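PDB 3SFT: protein-glutamate methylesterase/protein-glutamine glutaminase from Thermotoga maritima, which removes methyl groups from specific methylglutamate residues of chemoreceptors and probably deamidates specific receptor glutamines, through its C-terminal catalytic domain. Local coordinates for residues His85-Phe98 and Asp113-Ser125. Residues are numbered along the deposited sequence; the frame is centred on the assembly and turned at random.
Sequences HLGLKAQNGKVFFF and DFTLDKAAEIYKS
Phe-114, on the first turns of helix 113-123, turns one ring face to CB of His-85 at the start of the antiparallel beta-hairpin 85-98, an addition to the doubly wound alpha/beta fold of the CheB methylesterase domain. Strand 85-91 runs nearly parallel to the helix, at 10°. CB of His-85 sits over that face of the Phe-114 ring, 3.8 Å from its centroid, in a CH-pi contact; the imidazole itself is nearly parallel to the phenyl but slid aside, with little overlap. The phenyl reaches the hairpin because CG is anti to the backbone N (chi1 -172°), and its edge meets CA of Gly-87, 3.6 Å from CE2. That CA in turn lies over the centre of the Phe-98 ring, where a side chain at Gly-87 would collide with the ring. NZ of Lys-118, curled back by bends at chi2 and chi4, rests above the other face of Phe-114 and forms a salt bridge with Asp-117. A serine in place of Phe-114 would probably leave CB of His-85 without the ring face it rests on, strip CA of Gly-87 of its neighbour on the helix side, and open a gap between strand and helix. His-85 is held independently, through ND1 to Ala-111 N and NE2 to Asp-103 O.

Further along, CD1 of Leu-88 packs against CG2 of Thr-115, and CD1 of Ile-122 reaches the strand backbone at Leu-88 O (3.6 Å). Tyr-123 and Val-95 approach from opposite directions, the phenol OH 3.3 Å from CG2 of the valine. The one direct hydrogen bond across the contact runs from Thr-115 OG1 to Leu-86 O (2.7 Å), in the carbonyl plane on a lone pair, while a water donates to the same OG1 and accepts from Leu-86 N.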
loop_
_atom_site.group_PDB
_atom_site.type_symbol
_atom_site.label_atom_id
_atom_site.label_comp_id
_atom_site.label_asym_id
_atom_site.label_seq_id
_atom_site.Cartn_x
_atom_site.Cartn_y
_atom_site.Cartn_z
ATOM N N HIS A 85 -4.908 1.196 -12.873
ATOM C CA HIS A 85 -4.593 1.940 -11.657
ATOM C C HIS A 85 -5.724 1.485 -10.741
ATOM O O HIS A 85 -6.867 1.347 -11.190
ATOM C CB HIS A 85 -4.704 3.449 -11.873
ATOM C CG HIS A 85 -3.517 4.053 -12.554
ATOM N ND1 HIS A 85 -2.228 3.851 -12.118
ATOM C CD2 HIS A 85 -3.428 4.867 -13.633
ATOM C CE1 HIS A 85 -1.392 4.513 -12.899
ATOM N NE2 HIS A 85 -2.095 5.137 -13.825
ATOM N N LEU A 86 -5.402 1.178 -9.491
ATOM C CA LEU A 86 -6.410 0.723 -8.543
ATOM C C LEU A 86 -7.024 1.882 -7.761
ATOM O O LEU A 86 -6.371 2.490 -6.910
ATOM C CB LEU A 86 -5.802 -0.297 -7.583
ATOM C CG LEU A 86 -6.756 -0.913 -6.560
ATOM C CD1 LEU A 86 -7.853 -1.691 -7.277
ATOM C CD2 LEU A 86 -5.976 -1.827 -5.623
ATOM N N GLY A 87 -8.285 2.183 -8.053
ATOM C CA GLY A 87 -8.958 3.257 -7.355
ATOM C C GLY A 87 -9.823 2.754 -6.221
ATOM O O GLY A 87 -10.013 1.548 -6.061
ATOM N N LEU A 88 -10.275 3.685 -5.388
ATOM C CA LEU A 88 -11.163 3.397 -4.268
ATOM C C LEU A 88 -12.271 4.437 -4.312
ATOM O O LEU A 88 -12.026 5.596 -4.646
ATOM C CB LEU A 88 -10.437 3.480 -2.921
ATOM C CG LEU A 88 -9.555 2.295 -2.524
ATOM C CD1 LEU A 88 -8.141 2.496 -3.042
ATOM C CD2 LEU A 88 -9.539 2.162 -1.015
ATOM N N LYS A 89 -13.497 4.010 -4.029
ATOM C CA LYS A 89 -14.640 4.917 -4.039
ATOM C C LYS A 89 -15.562 4.609 -2.875
ATOM O O LYS A 89 -15.754 3.445 -2.510
ATOM C CB LYS A 89 -15.408 4.818 -5.364
ATOM C CG LYS A 89 -15.962 3.432 -5.667
ATOM C CD LYS A 89 -16.519 3.338 -7.081
ATOM C CE LYS A 89 -16.880 1.903 -7.428
ATOM N NZ LYS A 89 -17.253 1.754 -8.860
ATOM N N ALA A 90 -16.085 5.664 -2.260
ATOM C CA ALA A 90 -16.994 5.521 -1.131
ATOM C C ALA A 90 -18.431 5.583 -1.637
ATOM O O ALA A 90 -18.803 6.499 -2.373
ATOM C CB ALA A 90 -16.741 6.621 -0.105
ATOM N N GLN A 91 -19.225 4.585 -1.266
ATOM C CA GLN A 91 -20.624 4.522 -1.684
ATOM C C GLN A 91 -21.475 3.987 -0.549
ATOM O O GLN A 91 -21.227 2.890 -0.050
ATOM C CB GLN A 91 -20.786 3.611 -2.914
ATOM C CG GLN A 91 -20.215 4.176 -4.217
ATOM C CD GLN A 91 -20.233 3.169 -5.358
ATOM O OE1 GLN A 91 -19.842 2.013 -5.186
ATOM N NE2 GLN A 91 -20.673 3.607 -6.531
ATOM N N ASN A 92 -22.429 4.799 -0.097
ATOM C CA ASN A 92 -23.353 4.405 0.968
ATOM C C ASN A 92 -22.643 3.873 2.219
ATOM O O ASN A 92 -22.977 2.801 2.725
ATOM C CB ASN A 92 -24.328 3.352 0.415
ATOM C CG ASN A 92 -25.505 3.090 1.340
ATOM O OD1 ASN A 92 -26.201 4.018 1.751
ATOM N ND2 ASN A 92 -25.735 1.817 1.668
ATOM N N GLY A 93 -21.632 4.607 2.682
ATOM C CA GLY A 93 -20.894 4.201 3.869
ATOM C C GLY A 93 -19.912 3.047 3.717
ATOM O O GLY A 93 -19.320 2.608 4.701
ATOM N N LYS A 94 -19.751 2.534 2.499
ATOM C CA LYS A 94 -18.822 1.434 2.243
ATOM C C LYS A 94 -17.787 1.874 1.213
ATOM O O LYS A 94 -17.985 2.868 0.509
ATOM C CB LYS A 94 -19.566 0.207 1.708
ATOM C CG LYS A 94 -20.546 -0.429 2.673
ATOM C CD LYS A 94 -21.412 -1.436 1.938
ATOM C CE LYS A 94 -22.503 -2.006 2.828
ATOM N NZ LYS A 94 -21.957 -2.935 3.845
ATOM N N VAL A 95 -16.692 1.123 1.113
ATOM C CA VAL A 95 -15.633 1.442 0.158
ATOM C C VAL A 95 -15.431 0.305 -0.840
ATOM O O VAL A 95 -15.370 -0.867 -0.463
ATOM C CB VAL A 95 -14.302 1.770 0.872
ATOM C CG1 VAL A 95 -13.224 2.119 -0.153
ATOM C CG2 VAL A 95 -14.503 2.944 1.824
ATOM N N PHE A 96 -15.338 0.668 -2.116
ATOM C CA PHE A 96 -15.175 -0.302 -3.193
ATOM C C PHE A 96 -14.005 0.041 -4.109
ATOM O O PHE A 96 -13.646 1.209 -4.266
ATOM C CB PHE A 96 -16.460 -0.365 -4.039
ATOM C CG PHE A 96 -17.686 -0.756 -3.259
ATOM C CD1 PHE A 96 -18.069 -2.091 -3.160
ATOM C CD2 PHE A 96 -18.454 0.208 -2.613
ATOM C CE1 PHE A 96 -19.200 -2.465 -2.425
ATOM C CE2 PHE A 96 -19.588 -0.156 -1.873
ATOM C CZ PHE A 96 -19.958 -1.500 -1.781
ATOM N N PHE A 97 -13.421 -0.985 -4.720
ATOM C CA PHE A 97 -12.316 -0.804 -5.654
ATOM C C PHE A 97 -12.867 -0.538 -7.048
ATOM O O PHE A 97 -13.998 -0.900 -7.365
ATOM C CB PHE A 97 -11.480 -2.086 -5.775
ATOM C CG PHE A 97 -10.656 -2.409 -4.567
ATOM C CD1 PHE A 97 -9.651 -1.546 -4.142
ATOM C CD2 PHE A 97 -10.851 -3.602 -3.883
ATOM C CE1 PHE A 97 -8.848 -1.868 -3.052
ATOM C CE2 PHE A 97 -10.055 -3.934 -2.794
ATOM C CZ PHE A 97 -9.047 -3.061 -2.378
ATOM N N PHE A 98 -12.054 0.093 -7.880
ATOM C CA PHE A 98 -12.415 0.313 -9.270
ATOM C C PHE A 98 -11.130 0.339 -10.077
ATOM O O PHE A 98 -10.097 0.817 -9.601
ATOM C CB PHE A 98 -13.301 1.554 -9.497
ATOM C CG PHE A 98 -12.604 2.877 -9.321
ATOM C CD1 PHE A 98 -11.850 3.426 -10.352
ATOM C CD2 PHE A 98 -12.780 3.616 -8.155
ATOM C CE1 PHE A 98 -11.285 4.696 -10.227
ATOM C CE2 PHE A 98 -12.222 4.886 -8.020
ATOM C CZ PHE A 98 -11.474 5.427 -9.060
ATOM N N ASP A 113 0.687 6.156 -6.247
ATOM C CA ASP A 113 0.220 7.546 -6.113
ATOM C C ASP A 113 -1.287 7.655 -6.376
ATOM O O ASP A 113 -1.995 8.379 -5.678
ATOM C CB ASP A 113 0.964 8.485 -7.076
ATOM C CG ASP A 113 2.325 8.922 -6.552
ATOM O OD1 ASP A 113 2.608 8.737 -5.347
ATOM O OD2 ASP A 113 3.114 9.464 -7.353
ATOM N N PHE A 114 -1.767 6.931 -7.384
ATOM C CA PHE A 114 -3.191 6.946 -7.724
ATOM C C PHE A 114 -4.042 6.369 -6.590
ATOM O O PHE A 114 -5.056 6.962 -6.202
ATOM C CB PHE A 114 -3.443 6.162 -9.018
ATOM C CG PHE A 114 -4.855 6.281 -9.537
ATOM C CD1 PHE A 114 -5.163 7.188 -10.548
ATOM C CD2 PHE A 114 -5.876 5.486 -9.019
ATOM C CE1 PHE A 114 -6.466 7.301 -11.035
ATOM C CE2 PHE A 114 -7.179 5.591 -9.498
ATOM C CZ PHE A 114 -7.474 6.500 -10.507
ATOM N N THR A 115 -3.642 5.209 -6.069
ATOM C CA THR A 115 -4.380 4.566 -4.980
ATOM C C THR A 115 -4.400 5.424 -3.708
ATOM O O THR A 115 -5.434 5.535 -3.038
ATOM C CB THR A 115 -3.809 3.166 -4.664
ATOM O OG1 THR A 115 -3.914 2.340 -5.831
ATOM C CG2 THR A 115 -4.578 2.502 -3.526
ATOM N N LEU A 116 -3.258 6.025 -3.381
ATOM C CA LEU A 116 -3.145 6.874 -2.200
ATOM C C LEU A 116 -3.976 8.141 -2.337
ATOM O O LEU A 116 -4.555 8.615 -1.364
ATOM C CB LEU A 116 -1.682 7.217 -1.929
ATOM C CG LEU A 116 -0.864 6.085 -1.299
ATOM C CD1 LEU A 116 0.623 6.325 -1.467
ATOM C CD2 LEU A 116 -1.220 5.982 0.162
ATOM N N ASP A 117 -4.030 8.687 -3.548
ATOM C CA ASP A 117 -4.817 9.884 -3.815
ATOM C C ASP A 117 -6.272 9.585 -3.458
ATOM O O ASP A 117 -6.914 10.342 -2.726
ATOM C CB ASP A 117 -4.707 10.269 -5.298
ATOM C CG ASP A 117 -5.615 11.435 -5.678
ATOM O OD1 ASP A 117 -5.728 12.399 -4.890
ATOM O OD2 ASP A 117 -6.212 11.390 -6.779
ATOM N N LYS A 118 -6.777 8.462 -3.964
ATOM C CA LYS A 118 -8.144 8.059 -3.692
ATOM C C LYS A 118 -8.365 7.705 -2.227
ATOM O O LYS A 118 -9.303 8.208 -1.614
ATOM C CB LYS A 118 -8.556 6.896 -4.602
ATOM C CG LYS A 118 -8.596 7.261 -6.076
ATOM C CD LYS A 118 -9.434 8.516 -6.294
ATOM C CE LYS A 118 -9.456 8.930 -7.758
ATOM N NZ LYS A 118 -8.090 9.182 -8.281
ATOM N N ALA A 119 -7.480 6.884 -1.650
ATOM C CA ALA A 119 -7.613 6.474 -0.247
ATOM C C ALA A 119 -7.604 7.647 0.726
ATOM O O ALA A 119 -8.442 7.723 1.619
ATOM C CB ALA A 119 -6.528 5.475 0.132
ATOM N N ALA A 120 -6.662 8.566 0.538
ATOM C CA ALA A 120 -6.530 9.736 1.396
ATOM C C ALA A 120 -7.782 10.607 1.404
ATOM O O ALA A 120 -8.216 11.075 2.454
ATOM C CB ALA A 120 -5.329 10.556 0.974
ATOM N N GLU A 121 -8.358 10.819 0.228
ATOM C CA GLU A 121 -9.554 11.639 0.097
ATOM C C GLU A 121 -10.748 11.029 0.841
ATOM O O GLU A 121 -11.596 11.755 1.366
ATOM C CB GLU A 121 -9.879 11.820 -1.381
ATOM C CG GLU A 121 -10.566 13.130 -1.718
ATOM C CD GLU A 121 -10.517 13.449 -3.211
ATOM O OE1 GLU A 121 -9.481 13.160 -3.856
ATOM O OE2 GLU A 121 -11.513 13.994 -3.738
ATOM N N ILE A 122 -10.791 9.700 0.904
ATOM C CA ILE A 122 -11.872 8.984 1.577
ATOM C C ILE A 122 -11.634 8.819 3.074
ATOM O O ILE A 122 -12.487 9.178 3.886
ATOM C CB ILE A 122 -12.078 7.571 0.973
ATOM C CG1 ILE A 122 -12.498 7.670 -0.495
ATOM C CG2 ILE A 122 -13.121 6.801 1.770
ATOM C CD1 ILE A 122 -12.639 6.322 -1.174
ATOM N N TYR A 123 -10.484 8.252 3.430
ATOM C CA TYR A 123 -10.142 8.004 4.825
ATOM C C TYR A 123 -9.522 9.182 5.578
ATOM O O TYR A 123 -9.503 9.191 6.808
ATOM C CB TYR A 123 -9.241 6.772 4.928
ATOM C CG TYR A 123 -9.934 5.479 4.550
ATOM C CD1 TYR A 123 -10.467 4.639 5.528
ATOM C CD2 TYR A 123 -10.053 5.093 3.216
ATOM C CE1 TYR A 123 -11.104 3.442 5.184
ATOM C CE2 TYR A 123 -10.685 3.904 2.863
ATOM C CZ TYR A 123 -11.206 3.087 3.848
ATOM O OH TYR A 123 -11.829 1.913 3.495
ATOM N N LYS A 124 -9.008 10.160 4.842
ATOM C CA LYS A 124 -8.386 11.345 5.436
ATOM C C LYS A 124 -7.376 11.056 6.556
ATOM O O LYS A 124 -6.422 10.311 6.342
ATOM C CB LYS A 124 -9.461 12.344 5.885
ATOM C CG LYS A 124 -10.256 12.926 4.723
ATOM C CD LYS A 124 -11.197 14.029 5.179
ATOM C CE LYS A 124 -11.929 14.666 4.000
ATOM N NZ LYS A 124 -12.880 13.715 3.360
ATOM N N SER A 125 -7.597 11.608 7.749
ATOM C CA SER A 125 -6.669 11.399 8.865
ATOM C C SER A 125 -6.506 9.934 9.277
ATOM O O SER A 125 -5.547 9.585 9.962
ATOM C CB SER A 125 -7.059 12.249 10.082
ATOM O OG SER A 125 -8.205 11.736 10.740
HETATM O O HOH W 1 -2.802 2.350 -8.410
#